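Local coordinates for oxidoreductase, short chain dehydrogenase/reductase family protein (Bifidobacterium adolescentis L2-32, PDB 6OW4) that binds NADH as a short-chain dehydrogenase/reductase and acts as a bacterial 20beta-hydroxysteroid dehydrogenase, at residues G130-V133 with P134-Q138. Numbering follows the deposited sequence.
With NAD (nicotinamide-adenine-dinucleotide), chain N.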
loop_
_atom_site.group_PDB
_atom_site.type_symbol
_atom_site.label_atom_id
_atom_site.label_comp_id
_atom_site.label_asym_id
_atom_site.label_seq_id
_atom_site.Cartn_x
_atom_site.Cartn_y
_atom_site.Cartn_z
ATOM N N GLY F 130 -13.334 -12.565 -16.302
ATOM C CA GLY F 130 -13.971 -12.081 -15.062
ATOM C C GLY F 130 -15.380 -11.588 -15.333
ATOM O O GLY F 130 -15.758 -11.516 -16.520
ATOM N N VAL F 131 -16.134 -11.264 -14.280
ATOM C CA VAL F 131 -17.572 -10.873 -14.375
ATOM C C VAL F 131 -17.943 -10.024 -13.154
ATOM O O VAL F 131 -17.393 -10.277 -12.067
ATOM C CB VAL F 131 -18.473 -12.119 -14.496
ATOM C CG1 VAL F 131 -18.575 -12.883 -13.184
ATOM C CG2 VAL F 131 -19.856 -11.775 -15.018
ATOM N N ASN F 132 -18.840 -9.052 -13.345
ATOM C CA ASN F 132 -19.512 -8.295 -12.255
ATOM C C ASN F 132 -20.988 -8.707 -12.248
ATOM O O ASN F 132 -21.665 -8.500 -13.273
ATOM C CB ASN F 132 -19.325 -6.783 -12.412
ATOM C CG ASN F 132 -19.517 -6.012 -11.119
ATOM O OD1 ASN F 132 -19.893 -6.577 -10.091
ATOM N ND2 ASN F 132 -19.256 -4.716 -11.159
ATOM N N VAL F 133 -21.451 -9.291 -11.139
ATOM C CA VAL F 133 -22.822 -9.861 -10.983
ATOM C C VAL F 133 -23.731 -8.774 -10.411
ATOM O O VAL F 133 -23.344 -8.081 -9.474
ATOM C CB VAL F 133 -22.800 -11.115 -10.088
ATOM C CG1 VAL F 133 -24.160 -11.796 -10.032
ATOM C CG2 VAL F 133 -21.724 -12.097 -10.530
ATOM N N PRO F 134 -24.948 -8.568 -10.969
ATOM C CA PRO F 134 -25.908 -7.616 -10.400
ATOM C C PRO F 134 -26.298 -7.921 -8.943
ATOM O O PRO F 134 -26.356 -9.081 -8.583
ATOM C CB PRO F 134 -27.136 -7.757 -11.312
ATOM C CG PRO F 134 -26.571 -8.268 -12.617
ATOM C CD PRO F 134 -25.444 -9.191 -12.207
ATOM N N GLY F 135 -26.559 -6.872 -8.155
ATOM C CA GLY F 135 -26.906 -6.956 -6.722
ATOM C C GLY F 135 -25.696 -7.264 -5.853
ATOM O O GLY F 135 -25.883 -7.886 -4.791
ATOM N N ASP F 136 -24.503 -6.828 -6.271
ATOM C CA ASP F 136 -23.206 -7.104 -5.595
ATOM C C ASP F 136 -22.915 -5.970 -4.605
ATOM O O ASP F 136 -21.846 -5.346 -4.711
ATOM C CB ASP F 136 -22.083 -7.287 -6.624
ATOM C CG ASP F 136 -20.745 -7.709 -6.039
ATOM O OD1 ASP F 136 -20.715 -8.095 -4.853
ATOM O OD2 ASP F 136 -19.738 -7.647 -6.775
ATOM N N ASP F 137 -23.839 -5.725 -3.672
ATOM C CA ASP F 137 -23.761 -4.623 -2.676
ATOM C C ASP F 137 -23.576 -5.242 -1.284
ATOM O O ASP F 137 -23.126 -6.405 -1.221
ATOM C CB ASP F 137 -24.979 -3.699 -2.795
ATOM C CG ASP F 137 -26.311 -4.360 -2.481
ATOM O OD1 ASP F 137 -26.411 -5.592 -2.647
ATOM O OD2 ASP F 137 -27.243 -3.635 -2.079
ATOM N N GLN F 138 -23.887 -4.492 -0.220
ATOM C CA GLN F 138 -23.758 -4.948 1.192
ATOM C C GLN F 138 -24.658 -6.169 1.422
ATOM O O GLN F 138 -24.282 -7.026 2.247
ATOM C CB GLN F 138 -24.067 -3.815 2.179
ATOM C CG GLN F 138 -25.506 -3.308 2.150
ATOM C CD GLN F 138 -25.740 -2.218 1.133
ATOM O OE1 GLN F 138 -24.909 -1.951 0.267
ATOM N NE2 GLN F 138 -26.894 -1.578 1.226
HETATM P PA NAD N . -16.156 -8.350 -20.758
HETATM O O1A NAD N . -17.338 -8.731 -19.928
HETATM O O2A NAD N . -16.534 -8.376 -22.246
HETATM O O5B NAD N . -14.937 -9.345 -20.528
HETATM C C5B NAD N . -15.065 -10.466 -19.653
HETATM C C4B NAD N . -14.883 -11.755 -20.504
HETATM O O4B NAD N . -14.649 -12.939 -19.506
HETATM C C3B NAD N . -15.909 -12.032 -21.195
HETATM O O3B NAD N . -15.574 -12.262 -22.611
HETATM C C2B NAD N . -16.552 -13.427 -20.559
HETATM O O2B NAD N . -17.158 -14.228 -21.615
HETATM C C1B NAD N . -15.582 -14.044 -20.013
HETATM N N9A NAD N . -16.092 -14.856 -18.861
HETATM C C8A NAD N . -16.821 -14.651 -17.740
HETATM N N7A NAD N . -16.952 -15.840 -17.099
HETATM C C5A NAD N . -16.306 -16.775 -17.825
HETATM C C6A NAD N . -16.133 -18.151 -17.615
HETATM N N6A NAD N . -16.535 -19.091 -16.621
HETATM N N1A NAD N . -15.428 -18.885 -18.507
HETATM C C2A NAD N . -14.881 -18.289 -19.618
HETATM N N3A NAD N . -15.050 -16.926 -19.827
HETATM C C4A NAD N . -15.766 -16.178 -18.923
HETATM O O3 NAD N . -15.685 -6.830 -20.337
HETATM P PN NAD N . -14.148 -6.397 -20.119
HETATM O O1N NAD N . -14.107 -4.921 -19.843
HETATM O O2N NAD N . -13.350 -6.712 -21.386
HETATM O O5D NAD N . -13.561 -7.170 -18.853
HETATM C C5D NAD N . -12.408 -7.992 -18.963
HETATM C C4D NAD N . -11.732 -8.116 -17.573
HETATM O O4D NAD N . -11.324 -6.942 -17.176
HETATM C C3D NAD N . -12.720 -8.605 -16.529
HETATM O O3D NAD N . -12.129 -9.557 -15.741
HETATM C C2D NAD N . -13.062 -7.333 -15.697
HETATM O O2D NAD N . -13.462 -7.769 -14.330
HETATM C C1D NAD N . -11.968 -6.652 -15.718
HETATM N N1N NAD N . -12.140 -5.204 -15.561
HETATM C C2N NAD N . -12.740 -4.447 -16.559
HETATM C C3N NAD N . -12.896 -3.061 -16.400
HETATM C C7N NAD N . -13.572 -2.204 -17.498
HETATM O O7N NAD N . -14.171 -1.191 -17.188
HETATM N N7N NAD N . -13.502 -2.577 -18.869
HETATM C C4N NAD N . -12.444 -2.447 -15.247
HETATM C C5N NAD N . -11.840 -3.197 -14.251
HETATM C C6N NAD N . -11.683 -4.579 -14.420
HETATM O O HOH W 1 -19.726 -9.170 -8.816
#
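From Asn-132 to Asp-136 the chain runs extended through Val-133 and Pro-134, bends back at Gly-135 with a positive phi of 75°, and makes an inverse gamma turn centred on Asp-136. The bend brings the side chains of Asn-132 and Asp-136 together, and the pair is a worked example of how a water reconciles two acceptors. OD1 of Asn-132 lies 3.5 Å from OD2 of Asp-136, with the amide and carboxylate planes 87° apart, and two such oxygens cannot bond directly. One water resolves this by donating to both, at 2.9 Å from Asn-132 OD1 and 2.5 Å from Asp-136 OD2, while accepting from the backbone N of Val-133. Its three bonds tie both side chains to the main chain just ahead of the bend.

With chi1 at -174°, the carboxylate of Asp-136 swings away from its own N and presents OD2 to the water, while CB rests 3.2 Å from the carbonyl O of Val-133. Its carboxylate has further partners in the backbone N-H groups of Ala-199 and Tyr-200, OD1 taking the first and OD2 the second; these N-H groups, at the start of helix 198-217, would be expected to stabilise the charged form. Beside the bend, Val-133 lays CG1 against Pro-134 CD at 3.6 Å, an apolar contact between adjacent residues.

At the cofactor end, Gly-130 N makes a weak hydrogen bond to NAD O4B, and its CA comes within 3.2 Å of NAD O3D. Residues 130-138 lead away from the nucleotide pocket of this Rossmann-type fold, within the loop between strand 124-127 and helix 142-170, with Val-133 packed on Val-144, Arg-147 and Thr-148 of that helix and Asp-136 held at the beginning of helix 198-217.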